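Local coordinates for protein SeqA (Vibrio cholerae, PDB 3SK7) that negatively regulates the initiation of DNA replication, probably by binding pairs of hemimethylated GATC sequences in the origin region and so blocking re-initiation at newly replicated origins, at residues A[11-17]-A[29-33]; A[24-28]-A[73-77]. One frame throughout, in Å; residues are numbered along the deposited sequence. Where two conformers were deposited one is given.

Contact 1 (A[11-17]-A[29-33]); sequences LLISDEF and LILST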
loop_
_atom_site.group_PDB
_atom_site.type_symbol
_atom_site.label_atom_id
_atom_site.label_comp_id
_atom_site.label_asym_id
_atom_site.label_seq_id
_atom_site.Cartn_x
_atom_site.Cartn_y
_atom_site.Cartn_z
ATOM N N LEU A 11 4.944 -2.005 -12.576
ATOM C CA LEU A 11 4.132 -2.926 -11.784
ATOM C C LEU A 11 2.768 -3.192 -12.440
ATOM O O LEU A 11 2.304 -4.360 -12.532
ATOM C CB LEU A 11 3.931 -2.377 -10.372
ATOM C CG LEU A 11 2.994 -3.183 -9.475
ATOM C CD1 LEU A 11 3.598 -4.526 -9.169
ATOM C CD2 LEU A 11 2.714 -2.473 -8.197
ATOM N N LEU A 12 2.115 -2.118 -12.856
ATOM C CA LEU A 12 0.738 -2.235 -13.297
ATOM C C LEU A 12 0.606 -3.089 -14.554
ATOM O O LEU A 12 -0.443 -3.687 -14.788
ATOM C CB LEU A 12 0.148 -0.861 -13.556
ATOM C CG LEU A 12 -0.055 0.035 -12.350
ATOM C CD1 LEU A 12 -0.719 1.326 -12.762
ATOM C CD2 LEU A 12 -0.891 -0.674 -11.347
ATOM N N ILE A 13 1.665 -3.146 -15.354
ATOM C CA ILE A 13 1.619 -3.921 -16.597
ATOM C C ILE A 13 2.373 -5.254 -16.482
ATOM O O ILE A 13 2.501 -6.000 -17.463
ATOM C CB ILE A 13 2.171 -3.131 -17.792
ATOM C CG1 ILE A 13 3.664 -2.862 -17.643
ATOM C CG2 ILE A 13 1.396 -1.867 -17.944
ATOM C CD1 ILE A 13 4.300 -2.147 -18.833
ATOM N N SER A 14 2.842 -5.555 -15.278
ATOM C CA SER A 14 3.605 -6.782 -15.016
ATOM C C SER A 14 2.727 -8.020 -14.956
ATOM O O SER A 14 1.544 -7.965 -14.629
ATOM C CB SER A 14 4.405 -6.671 -13.708
ATOM O OG SER A 14 3.582 -6.757 -12.554
ATOM N N ASP A 15 3.321 -9.155 -15.275
ATOM C CA ASP A 15 2.589 -10.429 -15.230
ATOM C C ASP A 15 2.135 -10.747 -13.803
ATOM O O ASP A 15 1.023 -11.195 -13.576
ATOM C CB ASP A 15 3.480 -11.578 -15.708
ATOM C CG ASP A 15 3.647 -11.632 -17.223
ATOM O OD1 ASP A 15 2.968 -10.870 -17.929
ATOM O OD2 ASP A 15 4.445 -12.476 -17.707
ATOM N N GLU A 16 3.001 -10.462 -12.835
ATOM C CA GLU A 16 2.717 -10.776 -11.446
ATOM C C GLU A 16 1.474 -10.040 -10.954
ATOM O O GLU A 16 0.617 -10.633 -10.314
ATOM C CB GLU A 16 3.906 -10.469 -10.536
ATOM C CG GLU A 16 3.583 -10.780 -9.058
ATOM C CD GLU A 16 4.664 -10.341 -8.072
ATOM O OE1 GLU A 16 5.621 -9.648 -8.490
ATOM O OE2 GLU A 16 4.550 -10.694 -6.869
ATOM N N PHE A 17 1.382 -8.753 -11.275
ATOM C CA PHE A 17 0.230 -7.974 -10.909
ATOM C C PHE A 17 -1.040 -8.376 -11.667
ATOM O O PHE A 17 -2.127 -8.415 -11.085
ATOM C CB PHE A 17 0.542 -6.476 -11.091
ATOM C CG PHE A 17 -0.520 -5.565 -10.531
ATOM C CD1 PHE A 17 -0.528 -5.229 -9.197
ATOM C CD2 PHE A 17 -1.512 -5.045 -11.344
ATOM C CE1 PHE A 17 -1.495 -4.402 -8.683
ATOM C CE2 PHE A 17 -2.474 -4.209 -10.830
ATOM C CZ PHE A 17 -2.458 -3.894 -9.488
ATOM N N LEU A 29 0.536 -5.956 -2.954
ATOM C CA LEU A 29 1.671 -5.866 -3.850
ATOM C C LEU A 29 2.017 -4.406 -4.161
ATOM O O LEU A 29 3.177 -4.048 -4.276
ATOM C CB LEU A 29 1.414 -6.660 -5.129
ATOM C CG LEU A 29 2.541 -6.706 -6.152
ATOM C CD1 LEU A 29 3.848 -7.141 -5.517
ATOM C CD2 LEU A 29 2.171 -7.633 -7.293
ATOM N N ILE A 30 1.009 -3.566 -4.278
ATOM C CA ILE A 30 1.250 -2.133 -4.437
ATOM C C ILE A 30 2.046 -1.564 -3.249
ATOM O O ILE A 30 3.062 -0.860 -3.438
ATOM C CB ILE A 30 -0.071 -1.378 -4.591
ATOM C CG1 ILE A 30 -0.635 -1.563 -5.997
ATOM C CG2 ILE A 30 0.098 0.124 -4.325
ATOM C CD1 ILE A 30 -2.119 -1.248 -6.126
ATOM N N LEU A 31 1.607 -1.884 -2.029
ATOM C CA LEU A 31 2.332 -1.431 -0.844
ATOM C C LEU A 31 3.759 -1.993 -0.784
ATOM O O LEU A 31 4.711 -1.260 -0.500
ATOM C CB LEU A 31 1.574 -1.773 0.419
ATOM C CG LEU A 31 0.236 -1.053 0.606
ATOM C CD1 LEU A 31 -0.562 -1.726 1.704
ATOM C CD2 LEU A 31 0.432 0.405 0.920
ATOM N N SER A 32 3.911 -3.280 -1.067
ATOM C CA SER A 32 5.245 -3.876 -1.060
ATOM C C SER A 32 6.142 -3.163 -2.051
ATOM O O SER A 32 7.340 -2.958 -1.792
ATOM C CB SER A 32 5.191 -5.361 -1.431
ATOM O OG SER A 32 4.534 -6.148 -0.447
ATOM N N THR A 33 5.576 -2.834 -3.202
ATOM C CA THR A 33 6.350 -2.214 -4.271
ATOM C C THR A 33 6.763 -0.789 -3.905
ATOM O O THR A 33 7.891 -0.371 -4.169
ATOM C CB THR A 33 5.581 -2.221 -5.584
ATOM O OG1 THR A 33 5.316 -3.568 -5.985
ATOM C CG2 THR A 33 6.385 -1.543 -6.688
#
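Leu29 and Leu11 lie alongside each other, pointing opposite ways, with Leu11 CD1 3.9 Å from Leu29 CG. Leu29 has the most surface buried here. Its CD2 lies at the edge of the Phe17 ring, near the ring plane, 4.1 Å from Phe17 CD1. The aliphatic part and carboxylate of Glu16 pass obliquely over the two methyls of Leu29, with Glu16 CD 3.8 Å from Leu29 CD2. With CG anti to the backbone N (chi1 175°), Leu11 sends both methyls to helix 23-37. Its CD2 meets Thr33 tip to tip, 3.6 Å from Thr33 OG1. That hydroxyl is not left without a partner in this apolar setting: Thr33 OG1 donates to Leu29 O at 2.8 Å. Thr33 N reaches the same oxygen from the opposite face of the carbonyl plane. Ile30 CG1 touches both Leu11 CD2 and Phe17 CE1. Val112 of helix 106-114 and Ile116 also pack on Ile30. Ser14 follows in the turn after helix 3-12. Its OG donates to Leu11 O at 2.7 Å. Ser14 also N-caps helix 15-18, its OG accepting from Phe17 N. The arrangement is two helices joined by a tight turn, packed on helix 23-37 of the SeqA C-terminal domain.

Contact 2 (A[24-28]-A[73-77]); sequences IDRFM and KAIPN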
loop_
_atom_site.group_PDB
_atom_site.type_symbol
_atom_site.label_atom_id
_atom_site.label_comp_id
_atom_site.label_asym_id
_atom_site.label_seq_id
_atom_site.Cartn_x
_atom_site.Cartn_y
_atom_site.Cartn_z
ATOM N N ILE A 24 -7.302 -7.495 -2.351
ATOM C CA ILE A 24 -6.391 -7.521 -1.211
ATOM C C ILE A 24 -4.939 -7.763 -1.667
ATOM O O ILE A 24 -4.000 -7.154 -1.156
ATOM C CB ILE A 24 -6.794 -8.559 -0.167
ATOM C CG1 ILE A 24 -5.813 -8.568 0.995
ATOM C CG2 ILE A 24 -6.894 -9.953 -0.773
ATOM C CD1 ILE A 24 -5.761 -7.310 1.737
ATOM N N ASP A 25 -4.764 -8.630 -2.659
ATOM C CA ASP A 25 -3.436 -8.993 -3.097
ATOM C C ASP A 25 -2.830 -7.899 -3.959
ATOM O O ASP A 25 -1.635 -7.642 -3.890
ATOM C CB ASP A 25 -3.457 -10.311 -3.845
ATOM C CG ASP A 25 -3.906 -11.463 -2.954
ATOM O OD1 ASP A 25 -3.390 -11.617 -1.806
ATOM O OD2 ASP A 25 -4.793 -12.180 -3.403
ATOM N N ARG A 26 -3.673 -7.207 -4.730
ATOM C CA ARG A 26 -3.198 -6.111 -5.507
ATOM C C ARG A 26 -2.777 -4.978 -4.559
ATOM O O ARG A 26 -1.714 -4.373 -4.729
ATOM C CB ARG A 26 -4.285 -5.620 -6.432
ATOM C CG ARG A 26 -4.636 -6.632 -7.501
ATOM C CD ARG A 26 -5.386 -6.019 -8.666
ATOM N NE ARG A 26 -6.748 -5.673 -8.308
ATOM C CZ ARG A 26 -7.787 -6.490 -8.464
ATOM N NH1 ARG A 26 -7.607 -7.702 -8.941
ATOM N NH2 ARG A 26 -9.012 -6.112 -8.129
ATOM N N PHE A 27 -3.622 -4.710 -3.562
ATOM C CA PHE A 27 -3.344 -3.731 -2.500
ATOM C C PHE A 27 -1.994 -4.033 -1.857
ATOM O O PHE A 27 -1.128 -3.165 -1.730
ATOM C CB PHE A 27 -4.486 -3.788 -1.495
ATOM C CG PHE A 27 -4.318 -2.939 -0.262
ATOM C CD1 PHE A 27 -4.346 -1.564 -0.334
ATOM C CD2 PHE A 27 -4.208 -3.527 0.974
ATOM C CE1 PHE A 27 -4.279 -0.790 0.810
ATOM C CE2 PHE A 27 -4.136 -2.751 2.110
ATOM C CZ PHE A 27 -4.162 -1.387 2.021
ATOM N N MET A 28 -1.822 -5.274 -1.425
ATOM C CA MET A 28 -0.580 -5.674 -0.791
ATOM C C MET A 28 0.664 -5.541 -1.684
ATOM O O MET A 28 1.719 -5.073 -1.222
ATOM C CB MET A 28 -0.687 -7.096 -0.243
ATOM C CG MET A 28 -1.595 -7.242 0.970
ATOM S SD MET A 28 -1.070 -6.189 2.318
ATOM C CE MET A 28 -1.715 -6.998 3.738
ATOM N N LYS A 73 -2.550 -7.440 8.653
ATOM C CA LYS A 73 -1.780 -8.360 7.827
ATOM C C LYS A 73 -0.390 -7.795 7.530
ATOM O O LYS A 73 -0.230 -6.588 7.330
ATOM C CB LYS A 73 -2.530 -8.604 6.516
ATOM C CG LYS A 73 -2.005 -9.735 5.661
ATOM C CD LYS A 73 -2.893 -9.918 4.429
ATOM C CE LYS A 73 -2.661 -11.251 3.750
ATOM N NZ LYS A 73 -3.623 -11.434 2.632
ATOM N N ALA A 74 0.609 -8.665 7.452
ATOM C CA ALA A 74 1.952 -8.253 7.129
ATOM C C ALA A 74 2.058 -7.889 5.671
ATOM O O ALA A 74 1.517 -8.596 4.805
ATOM C CB ALA A 74 2.931 -9.357 7.470
ATOM N N ILE A 75 2.722 -6.768 5.412
ATOM C CA ILE A 75 3.016 -6.372 4.043
ATOM C C ILE A 75 4.272 -7.100 3.573
ATOM O O ILE A 75 5.346 -6.913 4.103
ATOM C CB ILE A 75 3.213 -4.862 3.923
ATOM C CG1 ILE A 75 1.971 -4.140 4.412
ATOM C CG2 ILE A 75 3.469 -4.467 2.483
ATOM C CD1 ILE A 75 2.152 -2.620 4.554
ATOM N N PRO A 76 4.117 -7.990 2.597
ATOM C CA PRO A 76 5.238 -8.848 2.217
ATOM C C PRO A 76 6.523 -8.100 1.858
ATOM O O PRO A 76 6.472 -7.032 1.225
ATOM C CB PRO A 76 4.699 -9.592 0.981
ATOM C CG PRO A 76 3.246 -9.622 1.168
ATOM C CD PRO A 76 2.903 -8.291 1.831
ATOM N N ASN A 77 7.653 -8.648 2.301
ATOM C CA ASN A 77 8.964 -8.095 2.019
ATOM C C ASN A 77 9.155 -6.723 2.652
ATOM O O ASN A 77 9.954 -5.923 2.208
ATOM C CB ASN A 77 9.198 -8.044 0.512
ATOM C CG ASN A 77 9.158 -9.415 -0.120
ATOM O OD1 ASN A 77 8.484 -9.638 -1.124
ATOM N ND2 ASN A 77 9.872 -10.350 0.483
#
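Met28 lays its terminal methyl across the aliphatic chain of Lys73, the two side chains crossing at a slant. This packs helix 23-37 against strand 73-74, an outermost strand of the small three-stranded antiparallel sheet in the SeqA C-terminal domain, and against the loop that follows it. Met28 has by far the largest buried surface of the contact. A bend at chi2 (-58°) turns its sulfur toward 73-77. The methyl lies against the Lys73 chain. Its closest approach, Met28 CE to Lys73 CD at 3.2 Å, is doubtful, because it is too short and rests on one of two deposited Lys73 conformers. Met28 SD faces Ile75 CG1 at 4.2 Å, and Met28 CB approaches Pro76 CD. Val82 of the adjoining strand touches both Met28 and Ile75. Backbone hydrogen bonds between Lys73 and Val82 tie the two strands together. The Lys73 chain runs extended back to the start of the helical segment. There its ammonium group passes Ile24 CG1 at 4.0 Å. Opposite charge may also draw it toward Asp25, but this is no salt bridge: Lys73 NZ stops 4.4 Å from Asp25 OD1.

Helix 23-37 serves both contacts. In contact 1 it receives the corner between helices 3-12 and 15-18; in contact 2 it receives strand 73-74 and the loop after it. The contact centres lie about 11 Å apart. The segments alternate along the chain, and 24-28 runs directly into 29-33. Ser32 joins the two sets of residues, its OG 2.7 Å from Pro76 O in a probable hydrogen bond. Ile75 CG2 packs beside it, 3.9 Å from Leu31 CB. A second touch joins the contacts: Phe17 CZ lies 3.7 Å from Arg26 CD. Arg26 also forms a salt bridge with the C-terminal carboxylate of Ile116.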